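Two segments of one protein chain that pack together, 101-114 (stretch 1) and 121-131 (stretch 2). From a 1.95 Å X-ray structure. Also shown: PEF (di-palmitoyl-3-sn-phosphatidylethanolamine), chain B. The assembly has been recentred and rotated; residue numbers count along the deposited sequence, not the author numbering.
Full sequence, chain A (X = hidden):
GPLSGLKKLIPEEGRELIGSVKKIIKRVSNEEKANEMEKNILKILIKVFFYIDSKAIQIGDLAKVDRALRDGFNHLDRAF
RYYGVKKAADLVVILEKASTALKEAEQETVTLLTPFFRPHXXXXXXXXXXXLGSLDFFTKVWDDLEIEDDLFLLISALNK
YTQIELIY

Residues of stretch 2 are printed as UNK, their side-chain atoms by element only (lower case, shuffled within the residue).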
# COMPACT_ATOMS: atom_id res chain seq x y z
N ALA A 101 -3.32 -0.14 10.85
CA ALA A 101 -4.11 -0.95 9.93
C ALA A 101 -3.20 -1.65 8.93
O ALA A 101 -3.34 -2.85 8.68
CB ALA A 101 -5.15 -0.08 9.21
N LEU A 102 -2.22 -0.92 8.40
CA LEU A 102 -1.36 -1.55 7.41
C LEU A 102 -0.51 -2.64 8.05
O LEU A 102 -0.26 -3.68 7.42
CB LEU A 102 -0.53 -0.50 6.68
CG LEU A 102 -1.42 0.39 5.79
CD1 LEU A 102 -0.63 1.51 5.11
CD2 LEU A 102 -2.16 -0.45 4.76
N LYS A 103 -0.12 -2.46 9.32
CA LYS A 103 0.59 -3.52 10.01
C LYS A 103 -0.25 -4.79 10.01
O LYS A 103 0.24 -5.88 9.69
CB LYS A 103 0.96 -3.10 11.43
CG LYS A 103 1.68 -4.16 12.27
CD LYS A 103 2.99 -4.62 11.64
CE LYS A 103 3.97 -3.46 11.48
NZ LYS A 103 5.30 -3.92 10.97
N GLU A 104 -1.55 -4.65 10.30
CA GLU A 104 -2.43 -5.81 10.26
C GLU A 104 -2.40 -6.44 8.87
O GLU A 104 -2.15 -7.64 8.73
CB GLU A 104 -3.85 -5.41 10.66
CG GLU A 104 -4.92 -6.44 10.36
CD GLU A 104 -4.85 -7.67 11.24
OE1 GLU A 104 -4.04 -7.70 12.19
OE2 GLU A 104 -5.63 -8.62 10.98
N ALA A 105 -2.55 -5.61 7.83
CA ALA A 105 -2.47 -6.14 6.47
C ALA A 105 -1.16 -6.88 6.27
O ALA A 105 -1.14 -8.02 5.78
CB ALA A 105 -2.63 -5.01 5.45
N GLU A 106 -0.05 -6.27 6.71
CA GLU A 106 1.25 -6.91 6.60
C GLU A 106 1.19 -8.32 7.15
O GLU A 106 1.42 -9.30 6.43
CB GLU A 106 2.31 -6.08 7.33
CG GLU A 106 3.70 -6.72 7.31
CD GLU A 106 4.71 -5.95 8.14
OE1 GLU A 106 4.53 -4.73 8.33
OE2 GLU A 106 5.69 -6.57 8.61
N GLN A 107 0.78 -8.44 8.42
CA GLN A 107 0.78 -9.74 9.06
C GLN A 107 -0.07 -10.72 8.27
O GLN A 107 0.37 -11.84 7.96
CB GLN A 107 0.29 -9.61 10.50
CG GLN A 107 1.25 -8.79 11.36
CD GLN A 107 0.68 -8.45 12.72
OE1 GLN A 107 -0.54 -8.47 12.92
NE2 GLN A 107 1.55 -8.12 13.66
N GLU A 108 -1.25 -10.29 7.84
CA GLU A 108 -2.12 -11.24 7.18
C GLU A 108 -1.57 -11.60 5.81
O GLU A 108 -1.64 -12.78 5.41
CB GLU A 108 -3.54 -10.69 7.09
CG GLU A 108 -4.23 -10.65 8.45
CD GLU A 108 -4.06 -11.94 9.24
OE1 GLU A 108 -4.22 -13.03 8.65
OE2 GLU A 108 -3.76 -11.87 10.45
N THR A 109 -0.95 -10.65 5.12
CA THR A 109 -0.34 -11.00 3.85
C THR A 109 0.76 -12.03 4.07
O THR A 109 0.85 -13.02 3.33
CB THR A 109 0.21 -9.75 3.15
OG1 THR A 109 -0.87 -8.85 2.89
CG2 THR A 109 0.85 -10.13 1.81
N VAL A 110 1.55 -11.86 5.13
CA VAL A 110 2.56 -12.86 5.45
C VAL A 110 1.90 -14.22 5.63
O VAL A 110 2.29 -15.22 5.01
CB VAL A 110 3.36 -12.44 6.70
CG1 VAL A 110 4.09 -13.64 7.30
CG2 VAL A 110 4.34 -11.33 6.36
N THR A 111 0.82 -14.25 6.43
CA THR A 111 0.14 -15.51 6.66
C THR A 111 -0.39 -16.08 5.36
O THR A 111 -0.33 -17.29 5.12
CB THR A 111 -0.98 -15.31 7.68
OG1 THR A 111 -0.42 -14.94 8.94
CG2 THR A 111 -1.80 -16.59 7.84
N LEU A 112 -0.85 -15.20 4.46
CA LEU A 112 -1.41 -15.67 3.21
C LEU A 112 -0.34 -16.33 2.34
O LEU A 112 -0.62 -17.30 1.64
CB LEU A 112 -2.07 -14.52 2.46
CG LEU A 112 -3.12 -14.90 1.42
CD1 LEU A 112 -4.28 -15.62 2.08
CD2 LEU A 112 -3.61 -13.65 0.70
N LEU A 113 0.89 -15.81 2.39
CA LEU A 113 1.88 -16.20 1.39
C LEU A 113 2.95 -17.12 1.94
O LEU A 113 3.84 -17.54 1.18
CB LEU A 113 2.51 -14.95 0.76
CG LEU A 113 1.54 -14.20 -0.17
CD1 LEU A 113 2.15 -12.91 -0.68
CD2 LEU A 113 1.10 -15.10 -1.32
N THR A 114 2.89 -17.45 3.23
CA THR A 114 3.85 -18.38 3.81
C THR A 114 3.93 -19.72 3.09
O THR A 114 5.05 -20.21 2.88
CB THR A 114 3.51 -18.57 5.30
OG1 THR A 114 3.84 -17.37 6.01
CG2 THR A 114 4.29 -19.74 5.89
N UNK A 121 11.50 -13.89 0.74
CA UNK A 121 10.40 -13.12 0.17
C UNK A 121 9.33 -12.79 1.20
O UNK A 121 8.60 -11.80 1.03
c UNK A 121 9.80 -13.88 -1.02
n UNK A 121 10.67 -14.77 -3.10
c UNK A 121 10.65 -13.73 -2.27
o UNK A 121 11.28 -12.70 -2.48
N UNK A 122 9.20 -13.60 2.26
CA UNK A 122 8.38 -13.19 3.39
C UNK A 122 8.97 -11.95 4.05
O UNK A 122 8.26 -10.98 4.36
c UNK A 122 7.51 -13.90 5.66
c UNK A 122 7.51 -15.54 3.74
c UNK A 122 6.04 -15.28 3.44
c UNK A 122 8.23 -14.35 4.39
N UNK A 123 10.30 -11.95 4.25
CA UNK A 123 10.97 -10.75 4.74
C UNK A 123 10.75 -9.58 3.78
O UNK A 123 10.64 -8.43 4.21
n UNK A 123 15.33 -9.84 6.65
c UNK A 123 12.46 -11.01 4.93
c UNK A 123 13.23 -9.79 5.45
c UNK A 123 14.74 -10.00 5.48
o UNK A 123 15.36 -10.30 4.45
N UNK A 124 10.71 -9.87 2.48
CA UNK A 124 10.40 -8.82 1.51
C UNK A 124 9.02 -8.23 1.77
O UNK A 124 8.84 -7.00 1.73
c UNK A 124 8.81 -8.45 -1.56
c UNK A 124 10.27 -8.45 -1.11
c UNK A 124 11.18 -8.86 -2.26
c UNK A 124 10.49 -9.38 0.09
N UNK A 125 8.02 -9.08 2.04
CA UNK A 125 6.70 -8.58 2.41
C UNK A 125 6.81 -7.65 3.62
O UNK A 125 6.26 -6.54 3.62
c UNK A 125 4.76 -11.85 1.71
c UNK A 125 4.40 -9.21 3.21
c UNK A 125 5.52 -10.59 1.44
c UNK A 125 5.74 -9.74 2.69
N UNK A 126 7.53 -8.10 4.65
CA UNK A 126 7.64 -7.32 5.88
C UNK A 126 8.28 -5.96 5.62
O UNK A 126 7.79 -4.93 6.09
c UNK A 126 10.38 -11.08 8.40
n UNK A 126 9.65 -12.18 8.21
c UNK A 126 8.44 -8.09 6.93
c UNK A 126 7.71 -9.30 7.50
c UNK A 126 8.34 -9.75 8.81
n UNK A 126 9.78 -9.93 8.69
n UNK A 126 11.70 -11.14 8.31
N UNK A 127 9.39 -5.94 4.87
CA UNK A 127 10.08 -4.68 4.61
C UNK A 127 9.22 -3.74 3.77
O UNK A 127 9.18 -2.52 4.02
c UNK A 127 12.46 -5.52 4.83
c UNK A 127 11.41 -4.94 3.90
n UNK A 127 13.45 -6.19 4.25
o UNK A 127 12.39 -5.35 6.05
N UNK A 128 8.53 -4.28 2.77
CA UNK A 128 7.70 -3.46 1.91
C UNK A 128 6.56 -2.81 2.69
O UNK A 128 6.38 -1.59 2.65
o UNK A 128 8.26 -4.84 0.02
c UNK A 128 7.16 -4.30 0.75
c UNK A 128 6.31 -3.45 -0.18
N UNK A 129 5.80 -3.62 3.43
CA UNK A 129 4.70 -3.07 4.22
C UNK A 129 5.22 -2.14 5.32
O UNK A 129 4.55 -1.17 5.67
c UNK A 129 2.90 -5.74 3.13
c UNK A 129 0.44 -4.51 3.30
c UNK A 129 1.86 -6.18 2.34
c UNK A 129 0.62 -5.57 2.43
c UNK A 129 2.74 -4.67 3.99
c UNK A 129 1.49 -4.07 4.08
c UNK A 129 3.88 -4.19 4.85
N UNK A 130 6.39 -2.44 5.88
CA UNK A 130 6.93 -1.61 6.94
C UNK A 130 7.30 -0.23 6.41
O UNK A 130 7.13 0.78 7.11
c UNK A 130 8.14 -2.28 7.58
N UNK A 131 7.81 -0.16 5.18
CA UNK A 131 8.09 1.15 4.60
C UNK A 131 6.80 1.86 4.21
O UNK A 131 6.57 3.00 4.61
c UNK A 131 10.21 4.75 1.71
c UNK A 131 10.96 4.16 2.71
c UNK A 131 9.07 4.12 1.25
c UNK A 131 9.43 2.31 2.79
c UNK A 131 10.57 2.96 3.25
c UNK A 131 8.68 2.91 1.79
c UNK A 131 9.01 1.00 3.39
C2 PEF B . -6.03 -4.71 -9.66
C1 PEF B . -6.87 -5.96 -9.39
N PEF B . -12.77 -6.37 -8.95
C3 PEF B . -6.86 -3.59 -10.24
C4 PEF B . -10.60 -7.33 -8.50
C5 PEF B . -12.11 -7.55 -8.43
C10 PEF B . -4.14 -3.81 -8.50
C11 PEF B . -3.37 -3.56 -7.23
C12 PEF B . -2.78 -2.15 -7.19
C13 PEF B . -2.30 -1.88 -5.76
C14 PEF B . -1.55 -0.57 -5.61
C15 PEF B . -1.44 -0.24 -4.12
C16 PEF B . -0.59 1.00 -3.86
C17 PEF B . -0.81 1.54 -2.45
C18 PEF B . -0.78 0.44 -1.40
C19 PEF B . -0.11 0.91 -0.12
C20 PEF B . -0.68 2.24 0.38
C21 PEF B . 0.44 3.23 0.66
C22 PEF B . -0.11 4.61 1.03
C23 PEF B . 0.97 5.68 0.92
C24 PEF B . 0.45 7.02 1.41
C25 PEF B . 1.45 8.13 1.15
C30 PEF B . -7.18 -1.80 -8.56
C31 PEF B . -7.99 -1.17 -7.46
C32 PEF B . -7.35 -1.47 -6.11
C33 PEF B . -7.52 -2.94 -5.73
C34 PEF B . -6.39 -3.39 -4.82
C35 PEF B . -6.65 -4.79 -4.27
C36 PEF B . -5.35 -5.48 -3.87
C37 PEF B . -5.59 -6.65 -2.92
C38 PEF B . -4.31 -7.44 -2.69
C39 PEF B . -4.00 -7.59 -1.20
C40 PEF B . -2.74 -8.41 -0.96
C41 PEF B . -1.51 -7.77 -1.59
C42 PEF B . -1.19 -6.41 -0.99
C43 PEF B . 0.15 -5.89 -1.50
C44 PEF B . 0.47 -4.51 -0.94
C45 PEF B . 1.89 -4.11 -1.28
O4 PEF B . -3.65 -3.63 -9.60
O5 PEF B . -6.13 -1.31 -8.93
O2 PEF B . -5.52 -4.27 -8.41
O3 PEF B . -7.64 -3.03 -9.19
O1P PEF B . -9.07 -7.70 -11.88
O2P PEF B . -8.31 -8.38 -9.45
O3P PEF B . -7.94 -6.03 -10.32
O4P PEF B . -10.23 -6.85 -9.78
P PEF B . -8.84 -7.36 -10.42
O HOH W 1 3.23 -2.17 7.88

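Position 121 carries four side-chain atoms, two carbons in line with the second bearing one oxygen and one nitrogen. They stay out of reach of stretch 1, and the short amide identifies Asn121. Position 122 has four carbons, forked at the first, with one arm two carbons long. Its CA-to-CB bond points toward stretch 1: the short arm lies against CG1 of Val110, and the end of the long arm reaches the backbone of Leu113 and Thr114. This is Ile122, whose CG2 is 3.8 Å from Val110 CG1 and whose CD1 is 3.8 Å from Thr114 CA.

Position 123 shows three carbons, the third carrying an oxygen and a nitrogen, and its CA-to-CB bond points away from the partner helix; it is Gln123. Position 124 also has four carbons, but the fork comes at the second, as in leucine. Leu124 makes no contact with stretch 1.

At position 125 the four carbons again fork at the first, with one arm of two carbons, and the side chain sits among Glu106, Thr109, Val110 and Leu113. It is Ile125, a knob in that hole: its CG2 lies 3.8 Å from Val110 CG2 and 3.9 Å from Thr109 CG2, while its CD1 lies 3.7 Å from Leu113 CD1.

Position 126 has three carbons, a nitrogen, and a carbon carrying two more nitrogens, the guanidinium chain of Arg126. The backbone and the carbon part of the chain meet stretch 1, with CA 3.4 Å and CB 3.6 Å from Glu106 OE2 and CG 4.1 Å from Val110 CG2; the end of the chain leads away, so charge pairing with Glu106 does not form.

Position 127 repeats the pattern of two carbons with a terminal oxygen and nitrogen, and points away from stretch 1: Asn127. Position 128 has one carbon bearing an oxygen and a carbon, hence Thr128. Its OG1 donates to Leu124 O at 2.8 Å, within its own helix.

Position 129 is one carbon followed by a six-carbon ring without a hydroxyl, set among Leu102, Ala105, Glu106 and Thr109. It is Phe129. Glu106 CA lies over one ring face, 3.9 Å from the ring centroid, in a CH-pi contact, and Ala105 CB is 3.8 Å from Phe129 CE1. The lipid also reaches this ring, with PEF C44 3.5 Å from Phe129 CZ.

Position 130 has a single side-chain carbon, 4.4 Å from Glu106 OE1 at its CB, and is Ala130. Position 131 is again one carbon and a six-carbon ring, but out of reach of stretch 1: Phe131.

The two helices run nearly antiparallel, at 167°, with axes 9.4 Å apart at closest approach. No direct hydrogen bond joins them, so packing carries the contact: Ile122, Ile125 and Phe129 all direct their CA-to-CB bonds toward stretch 1. At the margin, Lys103 NZ forms a salt bridge with Glu106 OE1 at 2.9 Å, within stretch 1, and a water lies within hydrogen-bonding reach of both Glu106 OE1 and Phe129 O.

Stretch 2, residues 121-131: NIQLIRNTFAF
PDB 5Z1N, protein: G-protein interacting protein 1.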